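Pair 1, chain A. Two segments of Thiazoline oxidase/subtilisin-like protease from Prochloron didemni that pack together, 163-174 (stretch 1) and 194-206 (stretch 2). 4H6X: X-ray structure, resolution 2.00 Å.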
# COMPACT_ATOMS: atom_id res chain seq x y z
N ALA A 163 -5.47 5.96 -13.84
CA ALA A 163 -5.41 6.39 -12.44
C ALA A 163 -5.32 7.92 -12.31
O ALA A 163 -5.98 8.51 -11.46
CB ALA A 163 -4.23 5.74 -11.74
N LEU A 164 -4.49 8.54 -13.16
CA LEU A 164 -4.40 10.00 -13.21
C LEU A 164 -5.76 10.65 -13.52
O LEU A 164 -6.19 11.56 -12.82
CB LEU A 164 -3.37 10.45 -14.25
CG LEU A 164 -1.91 10.26 -13.85
CD1 LEU A 164 -1.01 10.58 -15.04
CD2 LEU A 164 -1.56 11.11 -12.62
N GLU A 165 -6.43 10.13 -14.55
CA GLU A 165 -7.74 10.66 -14.92
C GLU A 165 -8.79 10.46 -13.83
O GLU A 165 -9.73 11.24 -13.70
CB GLU A 165 -8.20 10.03 -16.25
CG GLU A 165 -9.29 10.83 -16.94
CD GLU A 165 -8.81 12.24 -17.28
OE1 GLU A 165 -7.60 12.45 -17.43
OE2 GLU A 165 -9.66 13.13 -17.39
N LEU A 166 -8.63 9.41 -13.04
CA LEU A 166 -9.52 9.16 -11.91
C LEU A 166 -9.30 10.11 -10.71
O LEU A 166 -10.06 10.07 -9.75
CB LEU A 166 -9.41 7.69 -11.47
CG LEU A 166 -9.87 6.66 -12.50
CD1 LEU A 166 -9.46 5.27 -12.04
CD2 LEU A 166 -11.38 6.74 -12.73
N GLY A 167 -8.29 10.96 -10.76
CA GLY A 167 -8.07 11.91 -9.65
C GLY A 167 -7.11 11.44 -8.56
O GLY A 167 -7.15 11.97 -7.44
N ALA A 168 -6.26 10.47 -8.88
CA ALA A 168 -5.27 10.00 -7.93
C ALA A 168 -4.42 11.17 -7.44
O ALA A 168 -3.98 12.00 -8.25
CB ALA A 168 -4.36 8.95 -8.56
N ASN A 169 -4.24 11.22 -6.12
CA ASN A 169 -3.19 11.97 -5.47
C ASN A 169 -1.97 11.07 -5.28
O ASN A 169 -0.82 11.53 -5.32
CB ASN A 169 -3.68 12.49 -4.11
CG ASN A 169 -4.73 13.58 -4.25
OD1 ASN A 169 -4.44 14.67 -4.74
ND2 ASN A 169 -5.96 13.29 -3.87
N ILE A 170 -2.25 9.79 -5.04
CA ILE A 170 -1.22 8.76 -4.87
C ILE A 170 -1.63 7.56 -5.70
O ILE A 170 -2.79 7.16 -5.67
CB ILE A 170 -1.07 8.32 -3.40
CG1 ILE A 170 -0.80 9.53 -2.48
CG2 ILE A 170 0.03 7.26 -3.24
CD1 ILE A 170 -0.72 9.17 -0.99
N ILE A 171 -0.68 7.02 -6.45
CA ILE A 171 -0.86 5.77 -7.17
C ILE A 171 0.07 4.75 -6.53
O ILE A 171 1.30 4.92 -6.53
CB ILE A 171 -0.53 5.92 -8.67
CG1 ILE A 171 -1.40 7.01 -9.32
CG2 ILE A 171 -0.67 4.56 -9.38
CD1 ILE A 171 -1.00 7.41 -10.74
N HIS A 172 -0.52 3.71 -5.95
CA HIS A 172 0.22 2.60 -5.39
C HIS A 172 0.34 1.46 -6.41
O HIS A 172 -0.68 0.85 -6.78
CB HIS A 172 -0.48 2.10 -4.11
CG HIS A 172 0.32 1.09 -3.35
ND1 HIS A 172 0.27 -0.26 -3.63
CD2 HIS A 172 1.17 1.24 -2.31
CE1 HIS A 172 1.08 -0.90 -2.80
NE2 HIS A 172 1.65 -0.02 -2.00
N CYS A 173 1.57 1.18 -6.85
CA CYS A 173 1.84 0.10 -7.82
C CYS A 173 2.59 -1.06 -7.19
O CYS A 173 3.66 -0.86 -6.63
CB CYS A 173 2.70 0.56 -9.01
SG CYS A 173 2.45 2.22 -9.65
N ALA A 174 2.02 -2.26 -7.31
CA ALA A 174 2.69 -3.53 -6.97
C ALA A 174 3.15 -3.56 -5.52
O ALA A 174 3.10 -4.59 -4.86
CB ALA A 174 3.85 -3.82 -7.92
N LYS A 194 4.88 11.75 -16.13
CA LYS A 194 3.63 12.52 -16.13
C LYS A 194 3.01 12.64 -14.72
O LYS A 194 2.42 13.67 -14.39
CB LYS A 194 2.62 11.94 -17.14
CG LYS A 194 1.31 12.72 -17.23
CD LYS A 194 0.52 12.40 -18.50
CE LYS A 194 -0.61 13.40 -18.72
NZ LYS A 194 -1.47 13.07 -19.90
N CYS A 195 3.13 11.58 -13.92
CA CYS A 195 2.68 11.63 -12.52
C CYS A 195 3.44 12.74 -11.78
O CYS A 195 2.82 13.62 -11.19
CB CYS A 195 2.88 10.28 -11.83
SG CYS A 195 1.78 8.97 -12.42
N GLN A 196 4.76 12.69 -11.84
CA GLN A 196 5.61 13.69 -11.18
C GLN A 196 5.30 15.11 -11.67
O GLN A 196 5.19 16.04 -10.88
CB GLN A 196 7.10 13.36 -11.38
CG GLN A 196 8.05 14.26 -10.58
CD GLN A 196 9.52 13.89 -10.75
OE1 GLN A 196 9.85 12.85 -11.32
NE2 GLN A 196 10.40 14.76 -10.26
N ASP A 197 5.10 15.25 -12.98
CA ASP A 197 4.78 16.55 -13.57
C ASP A 197 3.41 17.06 -13.17
O ASP A 197 3.13 18.26 -13.29
CB ASP A 197 4.86 16.50 -15.10
CG ASP A 197 6.28 16.40 -15.60
OD1 ASP A 197 7.21 16.85 -14.89
OD2 ASP A 197 6.48 15.86 -16.71
N ASN A 198 2.55 16.16 -12.68
CA ASN A 198 1.20 16.55 -12.32
C ASN A 198 0.86 16.43 -10.85
O ASN A 198 -0.31 16.31 -10.49
CB ASN A 198 0.19 15.77 -13.15
CG ASN A 198 0.06 16.33 -14.54
OD1 ASN A 198 -0.63 17.32 -14.75
ND2 ASN A 198 0.75 15.73 -15.50
N ASN A 199 1.89 16.44 -10.01
CA ASN A 199 1.69 16.48 -8.56
C ASN A 199 1.05 15.19 -8.00
O ASN A 199 0.26 15.22 -7.07
CB ASN A 199 0.87 17.74 -8.19
CG ASN A 199 0.79 17.98 -6.69
OD1 ASN A 199 1.76 17.73 -5.95
ND2 ASN A 199 -0.36 18.44 -6.22
N VAL A 200 1.41 14.05 -8.58
CA VAL A 200 0.88 12.75 -8.15
C VAL A 200 2.04 11.86 -7.73
O VAL A 200 2.97 11.63 -8.50
CB VAL A 200 0.07 12.05 -9.27
CG1 VAL A 200 -0.47 10.69 -8.80
CG2 VAL A 200 -1.07 12.96 -9.72
N LEU A 201 1.96 11.36 -6.49
CA LEU A 201 3.00 10.49 -5.94
C LEU A 201 2.80 9.03 -6.38
O LEU A 201 1.70 8.49 -6.25
CB LEU A 201 2.97 10.56 -4.40
CG LEU A 201 3.99 9.73 -3.61
CD1 LEU A 201 5.43 10.18 -3.90
CD2 LEU A 201 3.69 9.81 -2.11
N ILE A 202 3.88 8.41 -6.85
CA ILE A 202 3.93 6.99 -7.16
C ILE A 202 4.68 6.28 -6.03
O ILE A 202 5.80 6.68 -5.68
CB ILE A 202 4.69 6.72 -8.49
CG1 ILE A 202 3.96 7.33 -9.68
CG2 ILE A 202 4.94 5.23 -8.68
CD1 ILE A 202 2.72 6.57 -10.11
N VAL A 203 4.05 5.25 -5.46
CA VAL A 203 4.68 4.42 -4.43
C VAL A 203 4.79 2.99 -4.94
O VAL A 203 3.83 2.41 -5.48
CB VAL A 203 3.93 4.44 -3.07
CG1 VAL A 203 4.70 3.67 -2.00
CG2 VAL A 203 3.71 5.88 -2.58
N SER A 204 5.98 2.43 -4.78
CA SER A 204 6.27 1.12 -5.29
C SER A 204 7.29 0.46 -4.35
O SER A 204 8.13 1.14 -3.78
CB SER A 204 6.80 1.25 -6.72
OG SER A 204 7.42 0.07 -7.16
N PRO A 205 7.19 -0.87 -4.16
CA PRO A 205 8.17 -1.61 -3.36
C PRO A 205 9.45 -1.80 -4.15
O PRO A 205 9.42 -1.78 -5.37
CB PRO A 205 7.49 -2.96 -3.14
CG PRO A 205 6.56 -3.13 -4.30
CD PRO A 205 6.10 -1.74 -4.65
N THR A 206 10.57 -1.99 -3.47
CA THR A 206 11.82 -2.28 -4.19
C THR A 206 11.88 -3.70 -4.77
O THR A 206 12.59 -3.93 -5.75
CB THR A 206 13.06 -2.03 -3.32
OG1 THR A 206 12.94 -2.76 -2.09
CG2 THR A 206 13.22 -0.54 -3.04
O HOH W 1 -1.39 14.64 -5.07

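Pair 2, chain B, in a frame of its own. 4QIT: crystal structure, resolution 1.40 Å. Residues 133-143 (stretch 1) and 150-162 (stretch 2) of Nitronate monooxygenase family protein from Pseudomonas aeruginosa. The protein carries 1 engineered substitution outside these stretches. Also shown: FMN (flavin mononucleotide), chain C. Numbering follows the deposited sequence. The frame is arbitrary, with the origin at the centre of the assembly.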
# COMPACT_ATOMS: atom_id res chain seq x y z
N PRO B 133 -13.84 -29.90 -6.07
CA PRO B 133 -12.47 -29.46 -6.31
C PRO B 133 -11.73 -29.43 -4.98
O PRO B 133 -12.36 -29.32 -3.93
CB PRO B 133 -12.65 -28.04 -6.87
CG PRO B 133 -13.97 -27.59 -6.34
CD PRO B 133 -14.83 -28.82 -6.25
N ALA B 134 -10.40 -29.54 -5.01
CA ALA B 134 -9.64 -29.57 -3.77
C ALA B 134 -9.81 -28.30 -2.94
O ALA B 134 -9.84 -28.35 -1.71
CB ALA B 134 -8.17 -29.81 -4.06
N ALA B 135 -9.92 -27.16 -3.62
CA ALA B 135 -10.11 -25.90 -2.92
C ALA B 135 -11.19 -25.04 -3.57
O ALA B 135 -11.32 -25.01 -4.80
CB ALA B 135 -8.81 -25.12 -2.84
N VAL B 136 -11.98 -24.38 -2.74
CA VAL B 136 -12.92 -23.37 -3.21
C VAL B 136 -12.61 -22.05 -2.49
O VAL B 136 -12.45 -22.02 -1.27
CB VAL B 136 -14.39 -23.78 -2.95
CG1 VAL B 136 -15.35 -22.61 -3.23
CG2 VAL B 136 -14.75 -24.99 -3.81
N SER B 137 -12.48 -20.97 -3.26
CA SER B 137 -12.15 -19.67 -2.70
C SER B 137 -13.25 -18.65 -2.96
O SER B 137 -13.99 -18.75 -3.95
CB SER B 137 -10.83 -19.16 -3.28
OG SER B 137 -9.73 -19.88 -2.76
N PHE B 138 -13.35 -17.65 -2.08
CA PHE B 138 -14.37 -16.62 -2.19
C PHE B 138 -13.76 -15.23 -2.12
O PHE B 138 -12.81 -15.00 -1.35
CB PHE B 138 -15.42 -16.79 -1.08
CG PHE B 138 -16.17 -18.08 -1.18
CD1 PHE B 138 -17.19 -18.22 -2.09
CD2 PHE B 138 -15.83 -19.16 -0.38
CE1 PHE B 138 -17.90 -19.42 -2.21
CE2 PHE B 138 -16.53 -20.37 -0.48
CZ PHE B 138 -17.56 -20.50 -1.40
N HIS B 139 -14.31 -14.33 -2.92
CA HIS B 139 -13.85 -12.94 -3.02
C HIS B 139 -15.02 -12.02 -2.71
O HIS B 139 -16.15 -12.30 -3.12
CB HIS B 139 -13.36 -12.66 -4.44
CG HIS B 139 -12.36 -11.55 -4.52
ND1 HIS B 139 -11.15 -11.58 -3.86
CD2 HIS B 139 -12.38 -10.37 -5.20
CE1 HIS B 139 -10.47 -10.49 -4.12
NE2 HIS B 139 -11.20 -9.73 -4.93
N PHE B 140 -14.73 -10.93 -2.00
CA PHE B 140 -15.69 -9.87 -1.63
C PHE B 140 -16.47 -10.14 -0.36
O PHE B 140 -17.16 -9.25 0.14
CB PHE B 140 -16.69 -9.53 -2.75
CG PHE B 140 -16.06 -9.09 -4.05
CD1 PHE B 140 -15.03 -8.15 -4.09
CD2 PHE B 140 -16.55 -9.58 -5.25
CE1 PHE B 140 -14.51 -7.74 -5.31
CE2 PHE B 140 -16.03 -9.18 -6.46
CZ PHE B 140 -15.01 -8.26 -6.49
N GLY B 141 -16.39 -11.36 0.15
CA GLY B 141 -17.11 -11.73 1.37
C GLY B 141 -16.97 -13.20 1.68
O GLY B 141 -16.44 -13.98 0.87
N ALA B 142 -17.45 -13.60 2.85
CA ALA B 142 -17.46 -15.01 3.21
C ALA B 142 -18.90 -15.51 3.17
O ALA B 142 -19.82 -14.78 3.56
CB ALA B 142 -16.88 -15.21 4.60
N PRO B 143 -19.10 -16.74 2.69
CA PRO B 143 -20.45 -17.31 2.73
C PRO B 143 -20.85 -17.59 4.18
O PRO B 143 -19.98 -17.58 5.06
CB PRO B 143 -20.28 -18.65 1.99
CG PRO B 143 -19.02 -18.49 1.18
CD PRO B 143 -18.14 -17.62 2.00
N ALA B 150 -20.59 -27.18 4.70
CA ALA B 150 -21.06 -28.15 3.72
C ALA B 150 -19.96 -28.52 2.72
O ALA B 150 -19.80 -29.69 2.36
CB ALA B 150 -22.28 -27.61 3.00
N LEU B 151 -19.20 -27.51 2.27
CA LEU B 151 -18.07 -27.76 1.38
C LEU B 151 -17.00 -28.59 2.07
O LEU B 151 -16.44 -29.52 1.49
CB LEU B 151 -17.48 -26.42 0.90
CG LEU B 151 -18.38 -25.57 0.00
CD1 LEU B 151 -17.92 -24.12 -0.02
CD2 LEU B 151 -18.40 -26.14 -1.41
N GLN B 152 -16.71 -28.24 3.31
CA GLN B 152 -15.68 -28.94 4.08
C GLN B 152 -16.08 -30.39 4.35
O GLN B 152 -15.22 -31.27 4.43
CB GLN B 152 -15.38 -28.18 5.37
CG GLN B 152 -14.64 -26.85 5.12
CD GLN B 152 -14.66 -25.90 6.31
OE1 GLN B 152 -15.61 -25.88 7.09
NE2 GLN B 152 -13.60 -25.11 6.45
N ALA B 153 -17.38 -30.63 4.46
CA ALA B 153 -17.90 -31.96 4.74
C ALA B 153 -17.55 -32.98 3.65
O ALA B 153 -17.46 -34.18 3.92
CB ALA B 153 -19.41 -31.90 4.95
N VAL B 154 -17.36 -32.50 2.42
CA VAL B 154 -16.97 -33.38 1.33
C VAL B 154 -15.48 -33.23 0.99
O VAL B 154 -15.03 -33.64 -0.09
CB VAL B 154 -17.85 -33.18 0.07
CG1 VAL B 154 -19.30 -33.55 0.36
CG2 VAL B 154 -17.76 -31.75 -0.43
N GLY B 155 -14.73 -32.65 1.92
CA GLY B 155 -13.28 -32.64 1.82
C GLY B 155 -12.65 -31.40 1.20
O GLY B 155 -11.43 -31.30 1.13
N ILE B 156 -13.48 -30.46 0.77
CA ILE B 156 -12.99 -29.23 0.13
C ILE B 156 -12.35 -28.28 1.14
O ILE B 156 -12.89 -28.05 2.23
CB ILE B 156 -14.15 -28.50 -0.59
CG1 ILE B 156 -14.81 -29.43 -1.61
CG2 ILE B 156 -13.65 -27.20 -1.24
CD1 ILE B 156 -16.15 -28.92 -2.13
N ARG B 157 -11.18 -27.73 0.80
CA ARG B 157 -10.57 -26.67 1.60
C ARG B 157 -11.13 -25.32 1.16
O ARG B 157 -11.24 -25.07 -0.04
CB ARG B 157 -9.05 -26.66 1.44
CG ARG B 157 -8.37 -27.98 1.73
CD ARG B 157 -8.64 -28.45 3.14
NE ARG B 157 -7.80 -29.60 3.48
CZ ARG B 157 -8.05 -30.43 4.49
NH1 ARG B 157 -9.12 -30.26 5.25
NH2 ARG B 157 -7.22 -31.44 4.72
N VAL B 158 -11.49 -24.47 2.12
CA VAL B 158 -12.14 -23.20 1.80
C VAL B 158 -11.26 -22.00 2.15
O VAL B 158 -10.81 -21.85 3.30
CB VAL B 158 -13.50 -23.05 2.53
CG1 VAL B 158 -14.10 -21.66 2.26
CG2 VAL B 158 -14.46 -24.16 2.09
N LEU B 159 -11.01 -21.15 1.15
CA LEU B 159 -10.23 -19.93 1.36
C LEU B 159 -11.14 -18.72 1.16
O LEU B 159 -12.04 -18.75 0.32
CB LEU B 159 -9.08 -19.83 0.36
CG LEU B 159 -8.09 -20.98 0.16
CD1 LEU B 159 -6.77 -20.44 -0.36
CD2 LEU B 159 -7.87 -21.80 1.41
N VAL B 160 -10.89 -17.65 1.91
CA VAL B 160 -11.58 -16.39 1.68
C VAL B 160 -10.59 -15.23 1.73
O VAL B 160 -9.71 -15.20 2.58
CB VAL B 160 -12.71 -16.13 2.73
CG1 VAL B 160 -13.49 -14.87 2.38
CG2 VAL B 160 -13.66 -17.31 2.82
N CYS B 161 -10.72 -14.30 0.79
CA CYS B 161 -9.88 -13.12 0.77
C CYS B 161 -10.33 -12.08 1.80
O CYS B 161 -11.53 -11.85 1.99
CB CYS B 161 -9.93 -12.51 -0.63
SG CYS B 161 -8.96 -11.02 -0.82
N ALA B 162 -9.36 -11.45 2.46
CA ALA B 162 -9.65 -10.33 3.37
C ALA B 162 -8.61 -9.24 3.16
O ALA B 162 -7.46 -9.54 2.82
CB ALA B 162 -9.63 -10.80 4.81
N1 FMN C . -9.37 -12.38 -7.39
C2 FMN C . -10.57 -13.08 -7.29
O2 FMN C . -10.96 -13.44 -6.19
N3 FMN C . -11.30 -13.41 -8.41
C4 FMN C . -10.85 -13.00 -9.65
O4 FMN C . -11.47 -13.25 -10.67
C4A FMN C . -9.66 -12.29 -9.75
N5 FMN C . -9.24 -11.89 -10.99
C5A FMN C . -8.06 -11.21 -11.14
C6 FMN C . -7.67 -10.84 -12.42
C7 FMN C . -6.49 -10.16 -12.63
C7M FMN C . -6.12 -9.82 -14.05
C8 FMN C . -5.69 -9.81 -11.54
C8M FMN C . -4.41 -9.06 -11.74
C9 FMN C . -6.10 -10.18 -10.25
C9A FMN C . -7.29 -10.89 -10.04
N10 FMN C . -7.71 -11.27 -8.76
C10 FMN C . -8.91 -11.97 -8.62
C1' FMN C . -6.90 -10.90 -7.55
C2' FMN C . -5.93 -11.99 -7.12
O2' FMN C . -6.64 -13.03 -6.49
C3' FMN C . -4.90 -11.46 -6.13
O3' FMN C . -5.50 -10.68 -5.11
C4' FMN C . -3.96 -10.56 -6.90
O4' FMN C . -3.74 -11.09 -8.19
C5' FMN C . -2.63 -10.52 -6.16
O5' FMN C . -1.97 -9.40 -6.68
P FMN C . -0.78 -9.54 -7.73
O1P FMN C . -0.17 -10.91 -7.61
O2P FMN C . 0.18 -8.43 -7.43
O3P FMN C . -1.42 -9.39 -9.07
O HOH W 2 -9.19 -30.65 -0.44
O HOH W 3 -12.56 -10.51 -0.28

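Both pairs set two parallel strands side by side, the second of which follows directly on a helix and a tight turn. The 14 central residues superpose with an RMSD of 0.7 Å, and in each pair the strand directions differ by 20°. A:Ile170, A:Ile171 and A:His172 fall on B:Ala135, B:Val136 and B:Ser137, while A:Leu201, A:Ile202 and A:Val203 fall on B:Arg157, B:Val158 and B:Leu159.

The backbone sets the register. In pair 1, A:Leu201 N donates to A:Asn169 O (3.0 Å), A:Ile171 N to A:Leu201 O (2.8 Å), A:Val203 N to A:Ile171 O (3.0 Å) and A:Cys173 N to A:Val203 O (2.9 Å). Pair 2 repeats all four at matching positions, from B:Arg157 N to B:Ala134 O (2.9 Å) through B:Phe138 N to B:Leu159 O (2.9 Å), and adds a fifth rung, B:Cys161 N to B:Phe138 O (3.1 Å). Past the last matched pair, A:Ser204 and B:Val160, pair 1 continues with A:Pro205, which has no N-H to give; its CD lies 3.3 Å from A:Cys173 O.

The turn before the second strand is also shared. A:Val200 N bonds to A:Cys195 O (3.0 Å), as B:Ile156 N does to B:Leu151 O (3.2 Å). One residue between helix and strand has positive phi in each pair: A:Asn199 at 68°, B:Gly155 at 95°, where a CB would be jammed against the preceding carbonyl O. A water sits by the carbonyl O of each. The pair 1 water lies within hydrogen-bonding distance of A:Asn199 O (2.7 Å) and A:Asn169 OD1 (3.1 Å), the latter a side-chain acceptor that the matching alanine lacks; the pair 2 water donates to B:Gly155 O (2.8 Å) and B:Ala134 O (2.7 Å).

The most transferable rule concerns the face bearing A:Ile171 and A:Ile202, matched by B:Val136 and B:Val158. A branched residue just before the second strand reaches back to the first: A:Val200 CG1 lies 3.8 Å from A:Ile171 CG1, and B:Ile156 CG2 3.6 Å from B:Val136 CG2. The helix supplies the next wall, with bulk redistributed. In pair 1 the small A:Cys195 is met by a long isoleucine, A:Ile171 CD1 approaching A:Cys195 SG at 3.6 Å. In pair 2 the helix residue is the larger B:Leu151 and the strand residue the shorter valine, but a phenylalanine two positions on joins them: B:Phe138 CZ lies 3.9 Å from B:Leu151 CD1, and the ring presents its edge to B:Leu151, B:Val158 and B:Val160. Its counterpart A:Cys173 reaches A:Ile202 CG2 with SG at 4.0 Å.

The other face differs more between the pairs, with side-chain centres 4.1 Å apart at A:Leu201 and B:Arg157. Pair 1 packs A:Ile170 CG2 against A:Val203 CG2 (4.0 Å). Pair 2 has B:Ala135 and B:Ser137 here, and B:Ser137 OG sits 3.2 Å from B:Leu159 CB.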